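Local coordinates for protein sorting nexin-21 (Mus musculus, PDB 4YMR) that binds membranes enriched in phosphatidylinositol 3-phosphate and phosphatidylinositol 4,5-bisphosphate, and may act in intracellular trafficking, here caught as its domain-swapped PXB/TPR domain, at residues Y27-W38 with T56-L67; L93-V101 with S114-Q122. All coordinates share one frame; numbering follows the deposited sequence.

Contact 1. Residues Y27-W38 with T56-L67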
# COMPACT_ATOMS: atom_id res chain seq x y z
N TYR A 27 22.19 -3.29 12.23
CA TYR A 27 21.53 -2.01 11.97
C TYR A 27 22.31 -1.07 11.05
O TYR A 27 21.72 -0.48 10.15
CB TYR A 27 21.13 -1.32 13.28
CG TYR A 27 20.19 -2.19 14.08
CD1 TYR A 27 18.92 -2.48 13.60
CD2 TYR A 27 20.59 -2.76 15.29
CE1 TYR A 27 18.07 -3.29 14.30
CE2 TYR A 27 19.73 -3.57 16.01
CZ TYR A 27 18.46 -3.84 15.51
OH TYR A 27 17.58 -4.66 16.20
N ARG A 28 23.62 -0.97 11.25
CA ARG A 28 24.44 -0.11 10.40
C ARG A 28 24.50 -0.59 8.95
O ARG A 28 24.42 0.23 8.02
CB ARG A 28 25.85 0.07 11.00
CG ARG A 28 26.67 1.16 10.33
CD ARG A 28 27.69 1.77 11.30
NE ARG A 28 27.08 2.66 12.28
CZ ARG A 28 26.66 3.89 12.00
NH1 ARG A 28 26.78 4.37 10.77
NH2 ARG A 28 26.11 4.64 12.94
N GLU A 29 24.60 -1.90 8.75
CA GLU A 29 24.54 -2.48 7.40
C GLU A 29 23.17 -2.22 6.77
O GLU A 29 23.07 -1.84 5.61
CB GLU A 29 24.84 -3.99 7.42
CG GLU A 29 25.53 -4.54 6.15
CD GLU A 29 25.89 -6.02 6.25
OE1 GLU A 29 26.12 -6.53 7.37
OE2 GLU A 29 25.96 -6.69 5.19
N ALA A 30 22.11 -2.43 7.56
CA ALA A 30 20.73 -2.25 7.10
C ALA A 30 20.42 -0.81 6.69
O ALA A 30 19.71 -0.59 5.71
CB ALA A 30 19.74 -2.71 8.16
N LEU A 31 20.97 0.16 7.43
CA LEU A 31 20.61 1.57 7.24
C LEU A 31 20.84 2.07 5.81
O LEU A 31 19.94 2.66 5.21
CB LEU A 31 21.35 2.46 8.24
CG LEU A 31 21.07 3.97 8.14
CD1 LEU A 31 19.65 4.29 8.56
CD2 LEU A 31 22.09 4.76 8.97
N ALA A 32 22.04 1.84 5.29
CA ALA A 32 22.40 2.23 3.93
C ALA A 32 21.41 1.68 2.89
O ALA A 32 20.99 2.39 1.97
CB ALA A 32 23.83 1.80 3.62
N LEU A 33 21.03 0.41 3.04
CA LEU A 33 20.07 -0.23 2.13
C LEU A 33 18.68 0.42 2.16
O LEU A 33 18.13 0.77 1.11
CB LEU A 33 19.97 -1.73 2.43
CG LEU A 33 21.28 -2.49 2.21
CD1 LEU A 33 21.07 -3.99 2.39
CD2 LEU A 33 21.84 -2.17 0.84
N TRP A 34 18.10 0.58 3.35
CA TRP A 34 16.86 1.34 3.49
C TRP A 34 16.99 2.74 2.87
O TRP A 34 16.04 3.25 2.27
CB TRP A 34 16.47 1.51 4.97
CG TRP A 34 16.07 0.28 5.77
CD1 TRP A 34 16.69 -0.19 6.90
CD2 TRP A 34 14.97 -0.60 5.52
NE1 TRP A 34 16.04 -1.30 7.37
CE2 TRP A 34 14.97 -1.58 6.55
CE3 TRP A 34 13.96 -0.66 4.55
CZ2 TRP A 34 14.03 -2.61 6.63
CZ3 TRP A 34 13.01 -1.68 4.62
CH2 TRP A 34 13.06 -2.64 5.65
N ALA A 35 18.15 3.37 3.04
CA ALA A 35 18.36 4.77 2.69
C ALA A 35 18.38 4.99 1.19
O ALA A 35 17.80 5.95 0.69
CB ALA A 35 19.66 5.28 3.32
N ASN A 36 19.06 4.10 0.47
CA ASN A 36 19.04 4.12 -0.99
C ASN A 36 17.69 3.73 -1.59
O ASN A 36 17.24 4.35 -2.55
CB ASN A 36 20.17 3.25 -1.53
CG ASN A 36 21.54 3.79 -1.16
OD1 ASN A 36 21.79 5.00 -1.21
ND2 ASN A 36 22.44 2.89 -0.77
N ALA A 37 17.04 2.72 -1.02
CA ALA A 37 15.67 2.37 -1.41
C ALA A 37 14.72 3.56 -1.22
O ALA A 37 13.85 3.80 -2.06
CB ALA A 37 15.17 1.17 -0.62
N TRP A 38 14.89 4.30 -0.13
CA TRP A 38 14.13 5.53 0.08
C TRP A 38 14.35 6.56 -1.04
O TRP A 38 13.40 7.09 -1.59
CB TRP A 38 14.44 6.16 1.44
CG TRP A 38 13.69 7.44 1.62
CD1 TRP A 38 14.20 8.71 1.59
CD2 TRP A 38 12.27 7.58 1.80
NE1 TRP A 38 13.19 9.62 1.76
CE2 TRP A 38 11.99 8.96 1.89
CE3 TRP A 38 11.20 6.67 1.90
CZ2 TRP A 38 10.71 9.45 2.09
CZ3 TRP A 38 9.93 7.16 2.09
CH2 TRP A 38 9.69 8.53 2.17
N THR A 56 9.79 1.49 4.39
CA THR A 56 11.12 2.06 4.28
C THR A 56 11.43 3.00 5.44
O THR A 56 12.49 2.89 6.06
CB THR A 56 11.26 2.82 2.97
OG1 THR A 56 10.85 1.99 1.89
CG2 THR A 56 12.69 3.27 2.78
N LEU A 57 10.52 3.92 5.72
CA LEU A 57 10.69 4.86 6.83
C LEU A 57 10.71 4.14 8.18
O LEU A 57 11.42 4.54 9.11
CB LEU A 57 9.56 5.88 6.80
CG LEU A 57 9.64 6.89 5.66
CD1 LEU A 57 8.33 7.64 5.53
CD2 LEU A 57 10.78 7.85 5.91
N ALA A 58 9.93 3.07 8.29
CA ALA A 58 10.00 2.30 9.52
C ALA A 58 11.41 1.68 9.66
O ALA A 58 11.96 1.63 10.76
CB ALA A 58 8.89 1.24 9.58
N GLY A 59 11.99 1.23 8.55
CA GLY A 59 13.32 0.65 8.55
C GLY A 59 14.35 1.66 9.00
O GLY A 59 15.15 1.40 9.91
N LEU A 60 14.30 2.83 8.37
CA LEU A 60 15.15 3.96 8.74
C LEU A 60 15.01 4.36 10.22
O LEU A 60 16.00 4.51 10.93
CB LEU A 60 14.89 5.15 7.82
CG LEU A 60 15.29 4.97 6.35
CD1 LEU A 60 14.89 6.19 5.53
CD2 LEU A 60 16.79 4.71 6.22
N ALA A 61 13.77 4.53 10.68
CA ALA A 61 13.53 4.99 12.04
C ALA A 61 14.10 4.01 13.08
O ALA A 61 14.74 4.43 14.04
CB ALA A 61 12.04 5.22 12.28
N VAL A 62 13.89 2.72 12.86
CA VAL A 62 14.43 1.67 13.72
C VAL A 62 15.95 1.65 13.75
O VAL A 62 16.56 1.60 14.84
CB VAL A 62 13.87 0.28 13.32
CG1 VAL A 62 14.62 -0.83 14.03
CG2 VAL A 62 12.40 0.21 13.69
N CYS A 63 16.55 1.72 12.57
CA CYS A 63 17.99 1.66 12.46
C CYS A 63 18.61 2.92 13.06
O CYS A 63 19.58 2.83 13.81
CB CYS A 63 18.45 1.44 11.01
SG CYS A 63 18.10 -0.21 10.37
N HIS A 64 18.06 4.08 12.75
CA HIS A 64 18.56 5.30 13.38
C HIS A 64 18.46 5.22 14.91
O HIS A 64 19.41 5.56 15.59
CB HIS A 64 17.90 6.55 12.79
CG HIS A 64 18.48 6.94 11.46
ND1 HIS A 64 17.70 7.34 10.40
CD2 HIS A 64 19.76 6.97 11.02
CE1 HIS A 64 18.48 7.62 9.36
NE2 HIS A 64 19.73 7.40 9.71
N GLN A 65 17.34 4.73 15.45
CA GLN A 65 17.22 4.63 16.91
C GLN A 65 18.23 3.70 17.54
O GLN A 65 18.75 3.98 18.62
CB GLN A 65 15.83 4.15 17.29
CG GLN A 65 14.80 5.23 17.33
CD GLN A 65 13.46 4.70 17.74
OE1 GLN A 65 13.19 4.52 18.93
NE2 GLN A 65 12.62 4.41 16.76
N GLU A 66 18.47 2.58 16.88
CA GLU A 66 19.45 1.61 17.35
C GLU A 66 20.89 2.13 17.31
O GLU A 66 21.77 1.57 18.00
CB GLU A 66 19.35 0.28 16.58
CG GLU A 66 17.97 -0.41 16.71
CD GLU A 66 17.66 -0.98 18.10
OE1 GLU A 66 18.50 -0.89 19.01
OE2 GLU A 66 16.55 -1.53 18.29
N LEU A 67 21.13 3.22 16.57
CA LEU A 67 22.49 3.62 16.21
C LEU A 67 23.26 4.85 16.82
O LEU A 67 24.37 5.13 16.37
CB LEU A 67 22.61 3.75 14.68
CG LEU A 67 22.70 2.42 13.92
CD1 LEU A 67 22.69 2.72 12.43
CD2 LEU A 67 23.93 1.62 14.33
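Trp34 lays one face of its indole on the backbone of Gly59, whose CA stands 3.5 Å from the centroid of the five-membered ring, while Cys63 SG meets the ring at its edge, near the plane. The two helices run antiparallel at 148°, a helix pair of the TPR-type α-helical domain, packed knobs-into-holes: Trp34 sits among Thr56, Gly59, Leu60 and Cys63. Trp34 NE1 is hydrogen-bonded to Thr22 OG1 of helix 12-24, which with the Gly59 packing would hold the ring's rotation. At one end, Tyr27 takes Glu66 CG directly over the centre of a face, and the carboxylate plane lies 13° from that of the ring; Glu66 OE2 forms a salt bridge with Lys135 of the second subunit. The bend in Glu66 at chi2 (-70°) folds the chain back over the phenol. At the other end, Leu57 CD2 covers one face of Trp38, with Thr56 CG2 at the edge. Leu60 reaches back as a knob, its CD2 lying 3.5 Å from Trp34 CB. Leu31 comes over a face of His64 at about a right angle, its CD1 offset toward the rim and 3.3 Å from His64 NE2.

Contact 2. Residues L93-V101 with S114-Q122; sequences LAPFLEAHV and SEAQLQALQ
Leu97 is the knob here, seated among Ser114, Gln117, Leu118 and Leu121. Its CD1 branch lies 3.6 Å from Gln117 CG, and its CD2 branch faces Ser114 OG and Gln117 OE1. Gln117 crosses Leu97 at about a right angle; with CG anti to the backbone N (chi1 -176°) and the chain extended beyond it, the amide is carried on toward Leu93, whose CD1 is 3.9 Å from Gln117 NE2. An alanine in place of Gln117 would probably take away the chain that CD1 of Leu97 rests on, opening a gap beside it, and leave Leu93 CD1 without its amide neighbour. Beyond it, Leu93 CD2 meets Leu121 CD2 at 3.8 Å. These side chains join two antiparallel helices, 144° apart with axes 9.2 Å from each other, as a helical hairpin of the α-helical PXB/TPR domain. At the hairpin's closed end His100 ND1 gives Ser114 OG a weak hydrogen bond of 2.8 Å, bent to 122°, and Val101 CG2 packs 3.7 Å from Ser114 CB. On the flank, Leu118 turns its two methyls to different partners, CD1 to Ala94 and CD2 to Glu98 OE1. Further out, salt bridges reach residues four positions away: Glu98 OE2 to Arg102, Glu115 OE2 to Lys111. Leu81 of the second subunit packs on both Leu93 and Leu97, and Ser77 of that subunit on His100.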
# COMPACT_ATOMS: atom_id res chain seq x y z
N LEU A 93 -7.48 3.00 -6.62
CA LEU A 93 -8.85 3.45 -6.35
C LEU A 93 -9.51 4.08 -7.58
O LEU A 93 -10.68 3.80 -7.90
CB LEU A 93 -8.91 4.38 -5.13
CG LEU A 93 -10.30 5.03 -4.96
CD1 LEU A 93 -11.36 3.97 -4.61
CD2 LEU A 93 -10.32 6.16 -3.94
N ALA A 94 -8.76 4.93 -8.27
CA ALA A 94 -9.26 5.53 -9.51
C ALA A 94 -9.51 4.49 -10.63
O ALA A 94 -10.55 4.55 -11.27
CB ALA A 94 -8.37 6.68 -9.98
N PRO A 95 -8.56 3.56 -10.88
CA PRO A 95 -8.76 2.53 -11.91
C PRO A 95 -9.94 1.61 -11.66
O PRO A 95 -10.61 1.18 -12.61
CB PRO A 95 -7.45 1.73 -11.85
CG PRO A 95 -6.46 2.67 -11.33
CD PRO A 95 -7.17 3.56 -10.39
N PHE A 96 -10.20 1.30 -10.39
CA PHE A 96 -11.38 0.52 -10.03
C PHE A 96 -12.71 1.29 -10.14
O PHE A 96 -13.69 0.75 -10.65
CB PHE A 96 -11.22 -0.17 -8.67
CG PHE A 96 -10.48 -1.48 -8.75
CD1 PHE A 96 -11.05 -2.58 -9.39
CD2 PHE A 96 -9.23 -1.62 -8.19
CE1 PHE A 96 -10.37 -3.79 -9.47
CE2 PHE A 96 -8.54 -2.81 -8.27
CZ PHE A 96 -9.11 -3.90 -8.92
N LEU A 97 -12.73 2.54 -9.68
CA LEU A 97 -13.92 3.36 -9.89
C LEU A 97 -14.28 3.37 -11.37
O LEU A 97 -15.42 3.12 -11.72
CB LEU A 97 -13.75 4.79 -9.33
CG LEU A 97 -13.77 4.88 -7.79
CD1 LEU A 97 -13.53 6.29 -7.29
CD2 LEU A 97 -15.07 4.33 -7.19
N GLU A 98 -13.30 3.63 -12.23
CA GLU A 98 -13.53 3.67 -13.67
C GLU A 98 -14.01 2.32 -14.22
O GLU A 98 -14.95 2.26 -15.02
CB GLU A 98 -12.27 4.15 -14.41
CG GLU A 98 -12.31 4.00 -15.93
CD GLU A 98 -13.33 4.93 -16.59
OE1 GLU A 98 -13.28 6.15 -16.33
OE2 GLU A 98 -14.18 4.44 -17.36
N ALA A 99 -13.39 1.24 -13.78
CA ALA A 99 -13.79 -0.09 -14.24
C ALA A 99 -15.20 -0.41 -13.75
O ALA A 99 -15.97 -1.06 -14.44
CB ALA A 99 -12.80 -1.13 -13.76
N HIS A 100 -15.52 0.07 -12.55
CA HIS A 100 -16.86 -0.10 -11.98
C HIS A 100 -17.93 0.70 -12.70
O HIS A 100 -19.05 0.21 -12.87
CB HIS A 100 -16.86 0.25 -10.49
CG HIS A 100 -18.08 -0.22 -9.76
ND1 HIS A 100 -19.14 0.61 -9.47
CD2 HIS A 100 -18.40 -1.44 -9.26
CE1 HIS A 100 -20.06 -0.09 -8.82
NE2 HIS A 100 -19.64 -1.33 -8.68
N VAL A 101 -17.61 1.93 -13.09
CA VAL A 101 -18.56 2.76 -13.86
C VAL A 101 -18.81 2.13 -15.22
O VAL A 101 -19.94 2.04 -15.67
CB VAL A 101 -18.05 4.20 -14.06
CG1 VAL A 101 -18.86 4.90 -15.16
CG2 VAL A 101 -18.13 4.97 -12.79
N SER A 114 -20.32 5.67 -7.97
CA SER A 114 -18.98 5.43 -8.46
C SER A 114 -18.51 6.60 -9.33
O SER A 114 -17.32 6.95 -9.34
CB SER A 114 -18.95 4.14 -9.26
OG SER A 114 -18.40 3.11 -8.47
N GLU A 115 -19.45 7.20 -10.05
CA GLU A 115 -19.19 8.39 -10.85
C GLU A 115 -18.85 9.56 -9.94
O GLU A 115 -17.76 10.12 -10.01
CB GLU A 115 -20.42 8.75 -11.67
CG GLU A 115 -20.15 8.99 -13.13
CD GLU A 115 -21.42 8.87 -13.96
OE1 GLU A 115 -22.46 9.43 -13.55
OE2 GLU A 115 -21.37 8.18 -15.00
N ALA A 116 -19.79 9.91 -9.07
CA ALA A 116 -19.65 11.06 -8.19
C ALA A 116 -18.37 11.01 -7.39
O ALA A 116 -17.80 12.05 -7.05
CB ALA A 116 -20.85 11.18 -7.27
N GLN A 117 -17.90 9.80 -7.10
CA GLN A 117 -16.67 9.64 -6.33
C GLN A 117 -15.45 9.87 -7.20
O GLN A 117 -14.46 10.43 -6.74
CB GLN A 117 -16.61 8.25 -5.68
CG GLN A 117 -15.39 8.05 -4.79
CD GLN A 117 -15.42 6.73 -4.02
OE1 GLN A 117 -16.46 6.06 -3.95
NE2 GLN A 117 -14.28 6.36 -3.45
N LEU A 118 -15.52 9.44 -8.46
CA LEU A 118 -14.46 9.70 -9.43
C LEU A 118 -14.42 11.17 -9.87
O LEU A 118 -13.38 11.66 -10.29
CB LEU A 118 -14.57 8.76 -10.65
CG LEU A 118 -13.41 8.80 -11.65
CD1 LEU A 118 -12.11 8.34 -11.01
CD2 LEU A 118 -13.70 7.99 -12.91
N GLN A 119 -15.54 11.88 -9.77
CA GLN A 119 -15.56 13.29 -10.14
C GLN A 119 -15.26 14.20 -8.95
O GLN A 119 -15.37 15.42 -9.05
CB GLN A 119 -16.90 13.68 -10.74
CG GLN A 119 -17.25 12.93 -11.98
CD GLN A 119 -18.70 13.09 -12.33
OE1 GLN A 119 -19.39 13.89 -11.71
NE2 GLN A 119 -19.17 12.33 -13.31
N ALA A 120 -14.92 13.60 -7.81
CA ALA A 120 -14.52 14.36 -6.65
C ALA A 120 -13.02 14.22 -6.47
O ALA A 120 -12.35 15.15 -6.04
CB ALA A 120 -15.25 13.87 -5.41
N LEU A 121 -12.51 13.04 -6.83
CA LEU A 121 -11.07 12.81 -6.91
C LEU A 121 -10.46 13.65 -8.03
O LEU A 121 -9.27 13.98 -8.01
CB LEU A 121 -10.78 11.33 -7.17
CG LEU A 121 -10.52 10.38 -6.01
CD1 LEU A 121 -11.69 10.38 -5.05
CD2 LEU A 121 -10.29 8.98 -6.54
N GLN A 122 -11.28 13.97 -9.03
CA GLN A 122 -10.85 14.79 -10.15
C GLN A 122 -11.01 16.29 -9.85
O GLN A 122 -10.11 17.08 -10.12
CB GLN A 122 -11.58 14.37 -11.45
CG GLN A 122 -11.19 12.97 -11.97
CD GLN A 122 -12.15 12.44 -13.05
OE1 GLN A 122 -13.22 13.00 -13.28
NE2 GLN A 122 -11.77 11.35 -13.70

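In the fold
From the N terminus, helix 12-24 leads through a short turn into helix 27-43, and contact 1 closes the first loop by folding helix 52-66 back against it, with helix 12-24 packed on one side and helix 70-85 on another. The chain then leaves that bundle, and contact 2 closes a shorter loop where helix 112-122 returns on helix 93-106. The two loops follow in series, neither nested nor crossed. The centres of contact 1 and contact 2 are about 37 Å apart, on opposite sides of the chain's centre, and their nearest atoms about 20 Å apart. The second subunit touches both contacts, consistent with a domain-swapped dimer: its Phe92 and Leu134 pack near contact 1, its Ala80 near contact 2.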